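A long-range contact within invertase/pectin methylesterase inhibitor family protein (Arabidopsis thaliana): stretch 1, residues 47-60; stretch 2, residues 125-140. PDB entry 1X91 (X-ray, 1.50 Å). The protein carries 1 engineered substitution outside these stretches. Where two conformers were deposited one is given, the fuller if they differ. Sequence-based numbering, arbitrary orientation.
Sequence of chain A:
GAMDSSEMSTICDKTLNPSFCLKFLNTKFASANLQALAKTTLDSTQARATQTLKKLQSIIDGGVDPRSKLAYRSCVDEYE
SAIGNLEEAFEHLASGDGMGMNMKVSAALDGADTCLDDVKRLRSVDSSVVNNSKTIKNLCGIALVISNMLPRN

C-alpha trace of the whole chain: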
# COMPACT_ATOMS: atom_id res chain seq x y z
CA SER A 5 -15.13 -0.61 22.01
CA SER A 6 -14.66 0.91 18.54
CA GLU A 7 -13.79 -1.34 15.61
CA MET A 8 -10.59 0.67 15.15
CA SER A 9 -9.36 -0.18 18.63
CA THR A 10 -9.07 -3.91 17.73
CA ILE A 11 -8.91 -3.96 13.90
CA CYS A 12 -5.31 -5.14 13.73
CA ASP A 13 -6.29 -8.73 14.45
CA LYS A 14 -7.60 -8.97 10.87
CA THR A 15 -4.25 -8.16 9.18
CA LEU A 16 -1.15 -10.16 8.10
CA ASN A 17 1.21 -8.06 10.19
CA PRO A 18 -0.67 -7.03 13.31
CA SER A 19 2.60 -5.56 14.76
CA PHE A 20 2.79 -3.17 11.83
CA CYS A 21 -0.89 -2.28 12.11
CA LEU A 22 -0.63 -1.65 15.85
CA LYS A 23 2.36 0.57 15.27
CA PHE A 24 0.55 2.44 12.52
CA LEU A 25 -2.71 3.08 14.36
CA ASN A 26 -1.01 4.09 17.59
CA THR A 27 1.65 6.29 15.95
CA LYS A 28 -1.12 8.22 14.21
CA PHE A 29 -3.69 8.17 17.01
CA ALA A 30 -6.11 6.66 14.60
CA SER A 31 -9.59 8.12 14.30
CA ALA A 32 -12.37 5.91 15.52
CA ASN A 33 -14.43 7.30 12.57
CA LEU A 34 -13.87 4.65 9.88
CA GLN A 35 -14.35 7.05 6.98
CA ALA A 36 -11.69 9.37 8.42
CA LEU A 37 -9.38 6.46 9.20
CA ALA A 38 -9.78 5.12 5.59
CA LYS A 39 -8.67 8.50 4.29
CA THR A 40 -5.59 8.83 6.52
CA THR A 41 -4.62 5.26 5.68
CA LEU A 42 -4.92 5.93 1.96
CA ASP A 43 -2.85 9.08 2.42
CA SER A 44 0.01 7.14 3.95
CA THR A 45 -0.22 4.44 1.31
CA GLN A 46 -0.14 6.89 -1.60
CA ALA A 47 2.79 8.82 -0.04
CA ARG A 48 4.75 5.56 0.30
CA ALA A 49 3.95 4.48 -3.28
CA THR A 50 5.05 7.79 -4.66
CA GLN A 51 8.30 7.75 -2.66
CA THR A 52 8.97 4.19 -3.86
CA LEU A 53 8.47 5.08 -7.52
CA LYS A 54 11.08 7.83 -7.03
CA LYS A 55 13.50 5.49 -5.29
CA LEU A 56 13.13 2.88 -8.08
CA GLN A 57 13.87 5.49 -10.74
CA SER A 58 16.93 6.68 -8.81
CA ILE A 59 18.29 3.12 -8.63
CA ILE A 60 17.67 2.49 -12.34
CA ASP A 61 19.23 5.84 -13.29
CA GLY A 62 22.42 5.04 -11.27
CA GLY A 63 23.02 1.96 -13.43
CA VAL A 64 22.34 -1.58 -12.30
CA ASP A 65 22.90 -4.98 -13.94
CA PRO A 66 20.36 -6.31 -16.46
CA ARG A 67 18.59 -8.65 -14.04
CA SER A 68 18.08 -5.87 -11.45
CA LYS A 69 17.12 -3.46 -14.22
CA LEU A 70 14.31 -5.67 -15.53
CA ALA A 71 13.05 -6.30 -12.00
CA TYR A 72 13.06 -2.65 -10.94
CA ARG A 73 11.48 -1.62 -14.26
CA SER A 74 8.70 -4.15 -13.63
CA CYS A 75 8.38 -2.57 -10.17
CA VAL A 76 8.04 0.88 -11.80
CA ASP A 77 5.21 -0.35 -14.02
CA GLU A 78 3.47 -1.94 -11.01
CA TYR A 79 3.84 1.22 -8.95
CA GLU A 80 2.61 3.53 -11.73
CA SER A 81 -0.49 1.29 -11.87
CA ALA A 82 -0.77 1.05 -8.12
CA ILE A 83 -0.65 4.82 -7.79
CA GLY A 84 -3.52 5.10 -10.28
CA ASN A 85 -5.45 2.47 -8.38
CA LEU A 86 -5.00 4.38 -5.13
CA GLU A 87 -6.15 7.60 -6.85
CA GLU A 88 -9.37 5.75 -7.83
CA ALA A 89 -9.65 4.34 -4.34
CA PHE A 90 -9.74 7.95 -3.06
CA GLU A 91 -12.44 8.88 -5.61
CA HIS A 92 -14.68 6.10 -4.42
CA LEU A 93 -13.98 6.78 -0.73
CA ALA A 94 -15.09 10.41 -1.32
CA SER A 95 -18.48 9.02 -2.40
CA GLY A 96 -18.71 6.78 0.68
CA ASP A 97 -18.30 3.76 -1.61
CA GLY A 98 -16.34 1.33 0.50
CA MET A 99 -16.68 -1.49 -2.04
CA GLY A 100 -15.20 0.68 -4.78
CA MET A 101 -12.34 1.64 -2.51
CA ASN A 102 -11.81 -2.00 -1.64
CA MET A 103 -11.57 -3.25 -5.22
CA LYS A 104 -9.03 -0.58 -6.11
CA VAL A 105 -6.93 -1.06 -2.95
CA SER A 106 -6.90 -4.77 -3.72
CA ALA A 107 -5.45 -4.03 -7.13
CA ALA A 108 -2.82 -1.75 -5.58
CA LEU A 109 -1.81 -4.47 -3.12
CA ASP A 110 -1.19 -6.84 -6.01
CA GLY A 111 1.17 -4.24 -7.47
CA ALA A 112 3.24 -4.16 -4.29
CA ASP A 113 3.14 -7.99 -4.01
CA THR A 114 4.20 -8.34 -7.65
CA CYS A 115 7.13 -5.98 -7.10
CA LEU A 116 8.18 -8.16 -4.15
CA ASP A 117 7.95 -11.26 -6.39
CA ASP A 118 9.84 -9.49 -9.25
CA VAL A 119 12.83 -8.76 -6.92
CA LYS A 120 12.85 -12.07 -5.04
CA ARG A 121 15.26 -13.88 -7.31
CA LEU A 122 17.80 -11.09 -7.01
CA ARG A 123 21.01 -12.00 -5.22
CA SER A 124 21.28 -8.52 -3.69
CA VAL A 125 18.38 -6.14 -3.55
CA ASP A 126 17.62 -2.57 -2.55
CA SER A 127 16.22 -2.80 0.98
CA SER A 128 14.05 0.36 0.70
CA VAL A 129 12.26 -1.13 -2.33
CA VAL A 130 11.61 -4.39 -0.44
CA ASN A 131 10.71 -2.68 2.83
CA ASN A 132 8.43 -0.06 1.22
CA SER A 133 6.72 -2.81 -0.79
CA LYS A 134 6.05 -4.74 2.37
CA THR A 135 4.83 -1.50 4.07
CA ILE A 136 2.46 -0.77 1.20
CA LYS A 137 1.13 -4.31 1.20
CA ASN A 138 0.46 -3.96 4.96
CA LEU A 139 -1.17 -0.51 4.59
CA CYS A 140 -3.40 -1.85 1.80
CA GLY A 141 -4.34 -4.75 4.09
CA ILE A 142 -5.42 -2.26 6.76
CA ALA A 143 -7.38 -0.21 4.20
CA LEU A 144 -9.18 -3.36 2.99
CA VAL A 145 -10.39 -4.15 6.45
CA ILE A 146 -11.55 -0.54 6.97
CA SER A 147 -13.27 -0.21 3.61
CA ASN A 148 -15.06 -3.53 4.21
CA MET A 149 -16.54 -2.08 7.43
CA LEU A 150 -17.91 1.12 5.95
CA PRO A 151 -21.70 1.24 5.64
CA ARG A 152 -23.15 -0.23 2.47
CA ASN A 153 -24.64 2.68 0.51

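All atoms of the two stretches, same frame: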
# COMPACT_ATOMS: atom_id res chain seq x y z
N ALA A 47 1.47 8.15 -0.26
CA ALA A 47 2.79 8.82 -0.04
C ALA A 47 3.90 7.79 -0.19
O ALA A 47 4.89 8.05 -0.86
CB ALA A 47 2.83 9.45 1.34
N ARG A 48 3.76 6.62 0.42
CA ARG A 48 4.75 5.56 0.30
C ARG A 48 4.97 5.07 -1.14
O ARG A 48 6.09 4.84 -1.55
CB ARG A 48 4.39 4.39 1.18
CG ARG A 48 4.47 4.65 2.61
NE ARG A 48 6.39 4.64 3.91
CZ ARG A 48 5.88 5.48 4.80
N ALA A 49 3.90 4.96 -1.90
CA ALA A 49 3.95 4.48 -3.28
C ALA A 49 4.71 5.45 -4.12
O ALA A 49 5.59 5.08 -4.91
CB ALA A 49 2.53 4.29 -3.81
N THR A 50 4.41 6.72 -3.92
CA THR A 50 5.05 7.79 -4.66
C THR A 50 6.55 7.86 -4.33
O THR A 50 7.39 8.02 -5.22
CB THR A 50 4.33 9.10 -4.35
OG1 THR A 50 2.99 9.00 -4.83
CG2 THR A 50 4.92 10.23 -5.17
N GLN A 51 6.88 7.75 -3.06
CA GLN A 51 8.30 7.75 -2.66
C GLN A 51 9.01 6.56 -3.30
O GLN A 51 10.20 6.67 -3.70
CB GLN A 51 8.40 7.66 -1.15
CG GLN A 51 7.90 8.90 -0.39
CD GLN A 51 7.40 8.58 1.03
OE1 GLN A 51 7.67 7.51 1.57
NE2 GLN A 51 6.71 9.54 1.64
N THR A 52 8.35 5.42 -3.37
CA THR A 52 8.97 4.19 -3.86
C THR A 52 9.21 4.27 -5.34
O THR A 52 10.27 3.82 -5.83
CB THR A 52 8.11 2.95 -3.52
OG1 THR A 52 7.92 2.90 -2.11
CG2 THR A 52 8.87 1.68 -3.86
N LEU A 53 8.25 4.81 -6.09
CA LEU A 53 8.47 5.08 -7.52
C LEU A 53 9.74 5.94 -7.74
O LEU A 53 10.59 5.60 -8.58
CB LEU A 53 7.23 5.72 -8.16
CG LEU A 53 7.28 5.96 -9.66
CD1 LEU A 53 7.49 4.66 -10.44
CD2 LEU A 53 5.98 6.61 -10.12
N LYS A 54 9.90 6.99 -6.95
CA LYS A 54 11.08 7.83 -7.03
C LYS A 54 12.37 7.11 -6.70
O LYS A 54 13.36 7.27 -7.41
CB LYS A 54 10.89 9.06 -6.16
CG LYS A 54 9.93 10.03 -6.83
NZ LYS A 54 8.57 12.13 -9.93
N LYS A 55 12.35 6.29 -5.66
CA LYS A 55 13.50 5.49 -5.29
C LYS A 55 13.87 4.54 -6.42
O LYS A 55 15.04 4.41 -6.75
CB LYS A 55 13.23 4.70 -4.01
CG LYS A 55 14.38 3.80 -3.55
CE LYS A 55 16.77 4.44 -2.01
N LEU A 56 12.89 3.83 -6.98
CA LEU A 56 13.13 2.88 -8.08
C LEU A 56 13.82 3.57 -9.27
O LEU A 56 14.80 3.03 -9.88
CB LEU A 56 11.83 2.26 -8.57
CG LEU A 56 11.30 1.23 -7.58
CD1 LEU A 56 9.83 1.05 -7.81
CD2 LEU A 56 11.98 -0.10 -7.77
N GLN A 57 13.30 4.75 -9.63
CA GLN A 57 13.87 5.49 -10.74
C GLN A 57 15.29 5.90 -10.46
O GLN A 57 16.13 5.88 -11.39
CB GLN A 57 13.07 6.75 -11.10
CG GLN A 57 13.47 7.23 -12.53
CD GLN A 57 13.24 6.18 -13.59
OE1 GLN A 57 12.15 5.60 -13.66
NE2 GLN A 57 14.26 5.89 -14.38
N SER A 58 15.58 6.28 -9.22
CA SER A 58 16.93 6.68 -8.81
C SER A 58 17.89 5.51 -8.97
O SER A 58 19.03 5.66 -9.48
CB SER A 58 16.94 7.18 -7.38
OG SER A 58 18.26 7.37 -6.91
N ILE A 59 17.44 4.33 -8.56
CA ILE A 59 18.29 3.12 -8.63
C ILE A 59 18.58 2.79 -10.11
O ILE A 59 19.74 2.58 -10.51
CB ILE A 59 17.58 1.93 -7.91
CG1 ILE A 59 17.51 2.17 -6.43
CG2 ILE A 59 18.29 0.61 -8.22
CD1 ILE A 59 16.51 1.27 -5.71
N ILE A 60 17.55 2.75 -10.93
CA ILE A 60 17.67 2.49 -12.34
C ILE A 60 18.62 3.49 -12.99
O ILE A 60 19.50 3.12 -13.75
CB ILE A 60 16.27 2.49 -13.03
CG1 ILE A 60 15.47 1.26 -12.59
CG2 ILE A 60 16.41 2.39 -14.52
CD1 ILE A 60 13.95 1.37 -12.79
N VAL A 125 19.52 -6.96 -3.23
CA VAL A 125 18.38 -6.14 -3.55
C VAL A 125 18.41 -4.85 -2.74
O VAL A 125 19.05 -4.78 -1.68
CB VAL A 125 17.08 -6.90 -3.26
CG1 VAL A 125 16.95 -7.19 -1.77
CG2 VAL A 125 15.90 -6.13 -3.82
N ASP A 126 17.79 -3.81 -3.29
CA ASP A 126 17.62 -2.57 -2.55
C ASP A 126 16.62 -2.73 -1.40
O ASP A 126 15.44 -3.02 -1.63
CB ASP A 126 17.16 -1.45 -3.45
CG ASP A 126 17.08 -0.17 -2.72
OD1 ASP A 126 18.12 0.53 -2.56
OD2 ASP A 126 16.02 0.23 -2.21
N SER A 127 17.05 -2.55 -0.18
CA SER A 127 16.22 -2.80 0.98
C SER A 127 15.03 -1.86 1.08
O SER A 127 13.97 -2.28 1.60
CB SER A 127 17.05 -2.78 2.29
OG SER A 127 17.55 -1.48 2.50
N SER A 128 15.17 -0.61 0.63
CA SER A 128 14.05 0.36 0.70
C SER A 128 12.95 -0.08 -0.27
O SER A 128 11.77 0.06 0.04
CB SER A 128 14.51 1.81 0.45
OG SER A 128 14.65 2.03 -0.92
N VAL A 129 13.29 -0.60 -1.45
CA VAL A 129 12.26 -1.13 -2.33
C VAL A 129 11.52 -2.28 -1.65
O VAL A 129 10.27 -2.33 -1.67
CB VAL A 129 12.83 -1.57 -3.72
CG1 VAL A 129 11.76 -2.29 -4.56
CG2 VAL A 129 13.41 -0.37 -4.46
N VAL A 130 12.25 -3.22 -1.06
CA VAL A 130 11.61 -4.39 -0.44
C VAL A 130 10.78 -3.94 0.76
O VAL A 130 9.63 -4.34 0.91
CB VAL A 130 12.69 -5.42 0.02
CG1 VAL A 130 12.08 -6.51 0.92
CG2 VAL A 130 13.37 -6.02 -1.18
N ASN A 131 11.34 -3.06 1.57
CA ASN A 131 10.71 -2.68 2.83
C ASN A 131 9.49 -1.82 2.52
O ASN A 131 8.47 -2.01 3.14
CB ASN A 131 11.67 -1.93 3.74
CG ASN A 131 12.76 -2.83 4.29
OD1 ASN A 131 12.70 -4.06 4.16
ND2 ASN A 131 13.79 -2.22 4.89
N ASN A 132 9.60 -0.86 1.61
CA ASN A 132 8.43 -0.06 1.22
C ASN A 132 7.35 -0.90 0.58
O ASN A 132 6.17 -0.62 0.77
CB ASN A 132 8.79 1.09 0.28
CG ASN A 132 9.45 2.26 1.00
OD1 ASN A 132 9.75 2.20 2.18
ND2 ASN A 132 9.68 3.35 0.25
N SER A 133 7.71 -1.92 -0.20
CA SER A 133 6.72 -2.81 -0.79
C SER A 133 5.97 -3.59 0.25
O SER A 133 4.76 -3.72 0.17
CB SER A 133 7.34 -3.77 -1.81
OG SER A 133 7.78 -3.05 -2.95
N LYS A 134 6.70 -4.08 1.24
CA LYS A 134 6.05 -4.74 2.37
C LYS A 134 5.15 -3.75 3.13
O LYS A 134 4.03 -4.10 3.50
CB LYS A 134 7.10 -5.33 3.32
CG LYS A 134 7.79 -6.50 2.76
CD LYS A 134 8.84 -7.04 3.75
CE LYS A 134 9.58 -8.23 3.18
NZ LYS A 134 10.56 -8.73 4.19
N THR A 135 5.61 -2.54 3.36
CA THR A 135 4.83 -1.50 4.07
C THR A 135 3.56 -1.20 3.29
O THR A 135 2.49 -1.10 3.86
CB THR A 135 5.68 -0.26 4.23
OG1 THR A 135 6.69 -0.57 5.22
CG2 THR A 135 4.87 0.95 4.72
N ILE A 136 3.66 -1.08 1.98
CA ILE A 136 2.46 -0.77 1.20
C ILE A 136 1.50 -1.93 1.21
O ILE A 136 0.29 -1.72 1.30
CB ILE A 136 2.86 -0.32 -0.24
CG1 ILE A 136 3.49 1.04 -0.17
CG2 ILE A 136 1.66 -0.33 -1.21
CD1 ILE A 136 4.35 1.39 -1.37
N LYS A 137 1.99 -3.17 1.12
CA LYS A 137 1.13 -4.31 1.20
C LYS A 137 0.36 -4.29 2.55
O LYS A 137 -0.85 -4.53 2.57
CB LYS A 137 1.97 -5.56 1.03
CG LYS A 137 1.23 -6.80 1.15
CD LYS A 137 2.15 -7.97 0.65
CE LYS A 137 1.48 -9.24 0.91
NZ LYS A 137 2.36 -10.37 0.61
N ASN A 138 1.08 -4.00 3.62
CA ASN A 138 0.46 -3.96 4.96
C ASN A 138 -0.58 -2.84 5.07
O ASN A 138 -1.69 -3.04 5.63
CB ASN A 138 1.56 -3.77 6.00
CG ASN A 138 2.41 -5.02 6.17
OD1 ASN A 138 1.95 -6.13 5.90
ND2 ASN A 138 3.67 -4.83 6.58
N LEU A 139 -0.25 -1.65 4.57
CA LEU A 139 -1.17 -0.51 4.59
C LEU A 139 -2.40 -0.84 3.76
O LEU A 139 -3.52 -0.53 4.16
CB LEU A 139 -0.50 0.78 4.08
CG LEU A 139 0.52 1.37 5.02
CD1 LEU A 139 1.31 2.40 4.27
CD2 LEU A 139 -0.20 2.04 6.20
N CYS A 140 -2.21 -1.44 2.57
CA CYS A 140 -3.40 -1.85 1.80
C CYS A 140 -4.25 -2.84 2.58
O CYS A 140 -5.49 -2.75 2.54
CB CYS A 140 -3.05 -2.42 0.42
SG CYS A 140 -2.33 -1.28 -0.78
O HOH W 1 9.92 6.08 1.45

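Two helices of the inhibitor, residues 47-60 and 127-140, pack nearly antiparallel, with 158° between their directions and 9.8 Å between their axes at closest approach; the two stretches bury 544 Å² between them, both sides summed. Because they run in opposite senses, a walk from Asp 126 to Leu 139 passes from Ile 59 back to Arg 48. Val 125 precedes the second helix and does not reach the first. Asp 126, at the N-cap, points its CA-to-CB bond toward stretch 1 with chi1 t. Its OD2 accepts from Val 129 N at 3.0 Å, the capping bond that satisfies a free amide of the first turn, and also from Ser 128 OG at 2.6 Å. The carboxylate carbon also packs on hydrocarbon: Ile 59 CD1 lies 3.4 Å from Asp 126 CG, a contact of packing rather than polarity. Ser 128, chi1 p, thus turns its hydroxyl back to the cap, and the same OG lies 3.2 Å from Lys 55 CG; CD and NZ of Lys 55 are not modelled, so the position of its charge is not described.

Val 129 provides the apolar centre of this end. Its CG2 touches Leu 56 CD2 at 3.6 Å and Ile 59 CD1 at 3.7 Å, a compact branched side chain meeting residues one helical turn apart. The CA-to-CB bond of Leu 56 runs sideways to stretch 2, but the end of the side chain comes nearer and closes the gap. Val 130 faces away and Asn 131 is out of reach.

Asn 132 makes the direct hydrogen bond between the helices: its ND2 donates to Thr 52 OG1 at 3.0 Å. Thr 52, chi1 m, donates its own hydroxyl proton to Arg 48 O at 2.7 Å, leaving OG1 to accept from the amide and keeping this buried hydroxyl satisfied. Thr 52 and Val 129 also have CA atoms only 6.4 Å apart. Asn 132 ND2 also donates to the oxygen of water 1 at 3.0 Å, and that water donates to Gln 51 OE1, its oxygen 2.7 Å from OE1, extending the polar link by a bridge.

Ser 133 points away, its OG donating to Val 129 O at 2.9 Å. One turn beyond Asn 132, Thr 135 offers CG2 at 4.1 Å from Arg 48 NE. Buried Ile 136, m then t, extends CD1 to 4.2 Å from Ala 49 CB, where the small methyl accommodates it, and its CG1 lies 3.7 Å from Arg 48 CB. Leu 139 ends the contact, CD1 lying 4.2 Å from Arg 48 CG.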